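Local coordinates for protein ATP synthase subunit s, mitochondrial (PDB 3E4G) that regulates the mitochondrial ATP synthase, being needed for its proton conduction and favouring ATP synthesis by blocking a proton leak through an alternative exit pathway, at residues 41-44 / 45-49; 131-134 / 135-138. The protein carries 1 engineered substitution. All coordinates share one frame; numbering follows the deposited sequence.

Interaction 1. Residues 41-44 / 45-49; sequences HGQQ and RWQKD
Q43, in the conformer described, and Q47, four residues apart around a bend, share one ordered water between their amide groups. The water donates to Q43 OE1 at 2.9 Å and to the backbone O of R45 at 2.8 Å, and it accepts the N-H of Q47 NE2 at 2.9 Å, so a single molecule ties together two side chains and the main chain between them. The two amide planes are only 28° apart, with Q43 OE1 lying 3.4 Å from Q47 NE2. The Q47 chain bends at its second torsion (chi2 -60°), which brings NE2 to the water, whereas the Q43 chain runs out extended beyond CG. The bend belongs to the first leucine-rich repeat, in the loop that leaves strand 37-40 at the edge of the sheet; a backbone hydrogen bond between Q47 and V38 brings the chain back beside that strand. Next in line, W46 sets CD1 4.0 Å from the backbone O of Q44, an oblique approach, while its side chain touches M37 and R39 of strand 37-40 and A65 and D67 of strand 63-69. R39 also gives NH1 to the backbone O of Q43. Farther out, the W46 side chain stands about 9 Å from the bound magnesium ion, too far to be a ligand.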
# COMPACT_ATOMS: atom_id res chain seq x y z
N HIS A 41 13.19 4.67 6.11
CA HIS A 41 14.28 3.90 6.72
C HIS A 41 15.16 4.85 7.52
O HIS A 41 15.56 5.91 7.07
CB HIS A 41 15.12 3.23 5.64
CG HIS A 41 14.51 2.00 5.13
ND1 HIS A 41 14.66 0.79 5.77
CD2 HIS A 41 13.68 1.79 4.04
CE1 HIS A 41 13.96 -0.10 5.10
NE2 HIS A 41 13.33 0.47 4.06
N GLY A 42 15.49 4.37 8.74
CA GLY A 42 16.40 5.11 9.64
C GLY A 42 15.75 6.15 10.46
O GLY A 42 16.43 6.80 11.28
N GLN A 43 14.43 6.37 10.32
CA GLN A 43 13.74 7.39 11.10
C GLN A 43 12.64 6.75 11.93
O GLN A 43 11.88 5.88 11.49
CB GLN A 43 13.18 8.48 10.22
CG GLN A 43 14.27 9.11 9.39
CD GLN A 43 13.84 10.41 8.81
OE1 GLN A 43 12.68 10.65 8.48
NE2 GLN A 43 14.80 11.33 8.74
N GLN A 44 12.55 7.25 13.17
CA GLN A 44 11.49 6.84 14.06
C GLN A 44 10.16 7.58 13.79
O GLN A 44 9.07 6.98 13.96
CB GLN A 44 11.92 7.00 15.48
CG GLN A 44 10.97 6.29 16.38
CD GLN A 44 11.14 6.29 17.80
OE1 GLN A 44 11.99 7.23 18.22
NE2 GLN A 44 10.41 5.52 18.47
N ARG A 45 10.24 8.82 13.44
CA ARG A 45 9.04 9.63 13.28
C ARG A 45 8.47 9.46 11.86
O ARG A 45 9.17 9.23 10.90
CB ARG A 45 9.39 11.10 13.48
CG ARG A 45 10.18 11.69 12.23
CD ARG A 45 10.57 13.16 12.45
NE ARG A 45 9.65 13.93 11.65
CZ ARG A 45 8.32 13.71 11.68
NH1 ARG A 45 7.74 12.81 12.46
NH2 ARG A 45 7.55 14.39 10.99
N TRP A 46 7.14 9.57 11.83
CA TRP A 46 6.38 9.53 10.58
C TRP A 46 6.24 10.88 9.93
O TRP A 46 6.14 11.92 10.59
CB TRP A 46 4.99 8.94 10.86
CG TRP A 46 5.01 7.49 11.13
CD1 TRP A 46 5.50 6.81 12.21
CD2 TRP A 46 4.58 6.49 10.19
NE1 TRP A 46 5.40 5.45 12.03
CE2 TRP A 46 4.82 5.24 10.76
CE3 TRP A 46 4.06 6.55 8.88
CZ2 TRP A 46 4.54 4.03 10.09
CZ3 TRP A 46 3.78 5.36 8.21
CH2 TRP A 46 4.01 4.17 8.79
N GLN A 47 6.18 10.84 8.59
CA GLN A 47 5.78 11.99 7.77
C GLN A 47 4.25 12.01 7.70
O GLN A 47 3.62 11.10 7.14
CB GLN A 47 6.33 11.85 6.36
CG GLN A 47 7.81 11.53 6.30
CD GLN A 47 8.71 12.56 6.93
OE1 GLN A 47 8.43 13.82 6.78
NE2 GLN A 47 9.76 12.10 7.61
N LYS A 48 3.68 13.05 8.26
CA LYS A 48 2.19 13.15 8.22
C LYS A 48 1.70 14.40 7.67
O LYS A 48 0.51 14.39 7.27
CB LYS A 48 1.49 12.73 9.45
CG LYS A 48 1.88 13.66 10.48
CD LYS A 48 1.29 13.00 11.91
CE LYS A 48 1.51 13.86 13.11
NZ LYS A 48 2.90 14.22 13.36
N ASP A 49 2.49 15.46 7.52
CA ASP A 49 2.09 16.75 6.90
C ASP A 49 2.88 16.94 5.61
O ASP A 49 4.14 17.01 5.62
CB ASP A 49 2.36 17.92 7.85
CG ASP A 49 2.08 19.36 7.17
OD1 ASP A 49 1.90 19.54 5.96
OD2 ASP A 49 1.99 20.29 8.00
O HOH W 1 10.17 9.29 8.30

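Interaction 2. Residues 131-134 / 135-138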
# COMPACT_ATOMS: atom_id res chain seq x y z
N GLY A 131 -8.84 -10.11 -4.14
CA GLY A 131 -7.76 -9.19 -3.87
C GLY A 131 -6.79 -9.74 -2.84
O GLY A 131 -5.58 -9.54 -2.93
N ILE A 132 -7.34 -10.40 -1.83
CA ILE A 132 -6.47 -10.99 -0.79
C ILE A 132 -5.59 -12.05 -1.39
O ILE A 132 -4.38 -12.13 -1.10
CB ILE A 132 -7.32 -11.51 0.40
CG1 ILE A 132 -8.13 -10.39 1.08
CG2 ILE A 132 -6.43 -12.28 1.39
CD1 ILE A 132 -7.31 -9.21 1.51
N ILE A 133 -6.15 -12.95 -2.19
CA ILE A 133 -5.38 -14.06 -2.68
C ILE A 133 -4.22 -13.57 -3.60
O ILE A 133 -3.18 -14.19 -3.59
CB ILE A 133 -6.34 -15.07 -3.41
CG1 ILE A 133 -7.21 -15.78 -2.41
CG2 ILE A 133 -5.56 -16.09 -4.24
CD1 ILE A 133 -6.44 -16.92 -1.68
N ALA A 134 -4.39 -12.42 -4.26
CA ALA A 134 -3.34 -11.84 -5.04
C ALA A 134 -2.02 -11.58 -4.24
O ALA A 134 -0.92 -11.57 -4.78
CB ALA A 134 -3.83 -10.60 -5.72
N LEU A 135 -2.20 -11.36 -2.93
CA LEU A 135 -1.04 -11.06 -2.06
C LEU A 135 -0.08 -12.21 -1.92
O LEU A 135 1.03 -12.01 -1.38
CB LEU A 135 -1.51 -10.57 -0.69
CG LEU A 135 -2.47 -9.37 -0.76
CD1 LEU A 135 -3.01 -9.10 0.68
CD2 LEU A 135 -1.77 -8.12 -1.44
N HIS A 136 -0.46 -13.40 -2.40
CA HIS A 136 0.50 -14.53 -2.34
C HIS A 136 1.78 -14.24 -3.14
O HIS A 136 2.82 -14.86 -2.85
CB HIS A 136 -0.15 -15.83 -2.81
CG HIS A 136 -0.25 -15.98 -4.24
ND1 HIS A 136 -1.29 -15.51 -5.01
CD2 HIS A 136 0.55 -16.70 -5.06
CE1 HIS A 136 -1.06 -15.88 -6.28
NE2 HIS A 136 0.07 -16.56 -6.34
N HIS A 137 1.76 -13.29 -4.05
CA HIS A 137 3.00 -12.95 -4.79
C HIS A 137 4.00 -12.25 -3.89
O HIS A 137 5.18 -12.14 -4.30
CB HIS A 137 2.69 -12.06 -5.98
CG HIS A 137 1.93 -12.79 -7.02
ND1 HIS A 137 2.43 -13.88 -7.78
CD2 HIS A 137 0.68 -12.60 -7.42
CE1 HIS A 137 1.46 -14.34 -8.53
NE2 HIS A 137 0.43 -13.52 -8.44
N PHE A 138 3.61 -11.74 -2.72
CA PHE A 138 4.55 -11.17 -1.74
C PHE A 138 5.20 -12.31 -1.01
O PHE A 138 4.87 -12.69 0.11
CB PHE A 138 3.84 -10.17 -0.83
CG PHE A 138 3.39 -8.92 -1.49
CD1 PHE A 138 3.81 -8.49 -2.75
CD2 PHE A 138 2.55 -8.03 -0.77
CE1 PHE A 138 3.45 -7.27 -3.24
CE2 PHE A 138 2.17 -6.82 -1.31
CZ PHE A 138 2.62 -6.43 -2.54
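The backbone oxygen of I133 is gripped twice by H136: by ring ND1 at 2.7 Å and by the backbone N at 3.1 Å. The two donors arrive from opposite faces of the carbonyl plane, the ring bond running at 160° with I133 O only 2° out of the imidazole plane. Such a return is possible because H136 places CG between its backbone N and carbonyl carbon (chi1 79°), folding the ring back on the preceding turn, where the ND1 bond holds its rotation. A phenylalanine here would keep the flat ring but offer no N-H, which would probably leave I133 O to the backbone donor and the ring free to turn. In the fourth leucine-rich repeat, the chain of helix 129-134 runs on into a 3-10 segment at 135-137; L135 N bonds to I132 O at 2.9 Å and H137 N to A134 O at 3.3 Å, each to the third residue back. The H137 ring brings CD2 within 3.3 Å of A134 O, and H136 NE2 sits 3.4 Å above the plane of H137, offset toward its rim. On the buried side, L135 CD1 meets I132 CD1 at 4.4 Å, and L135 CG lies 3.4 Å from I132 O. L135 packs on M119 and I121 of strand 118-122, I132 reaches I158 and F162 of helix 155-165, and A134 touches E104 and S107 of helix 100-107.

Interactions 1 and 2 lie on opposite sides of the chain's centre, their centres 27 Å apart, and share no helix or strand. Interaction 1 is a surface contact in an irregular loop beside the edge strand of the first repeat; there a water molecule makes the polar join. Interaction 2 is partly buried in the fourth repeat, where the chain leaving helix 129-134 is flanked by helices 100-107 and 155-165, and its groups bond directly, main chain to main chain and imidazole to carbonyl, with an apolar flank facing the interior. Each is a local turn of the chain, but a water completes the first, whereas the bonds described in the second run directly between protein groups.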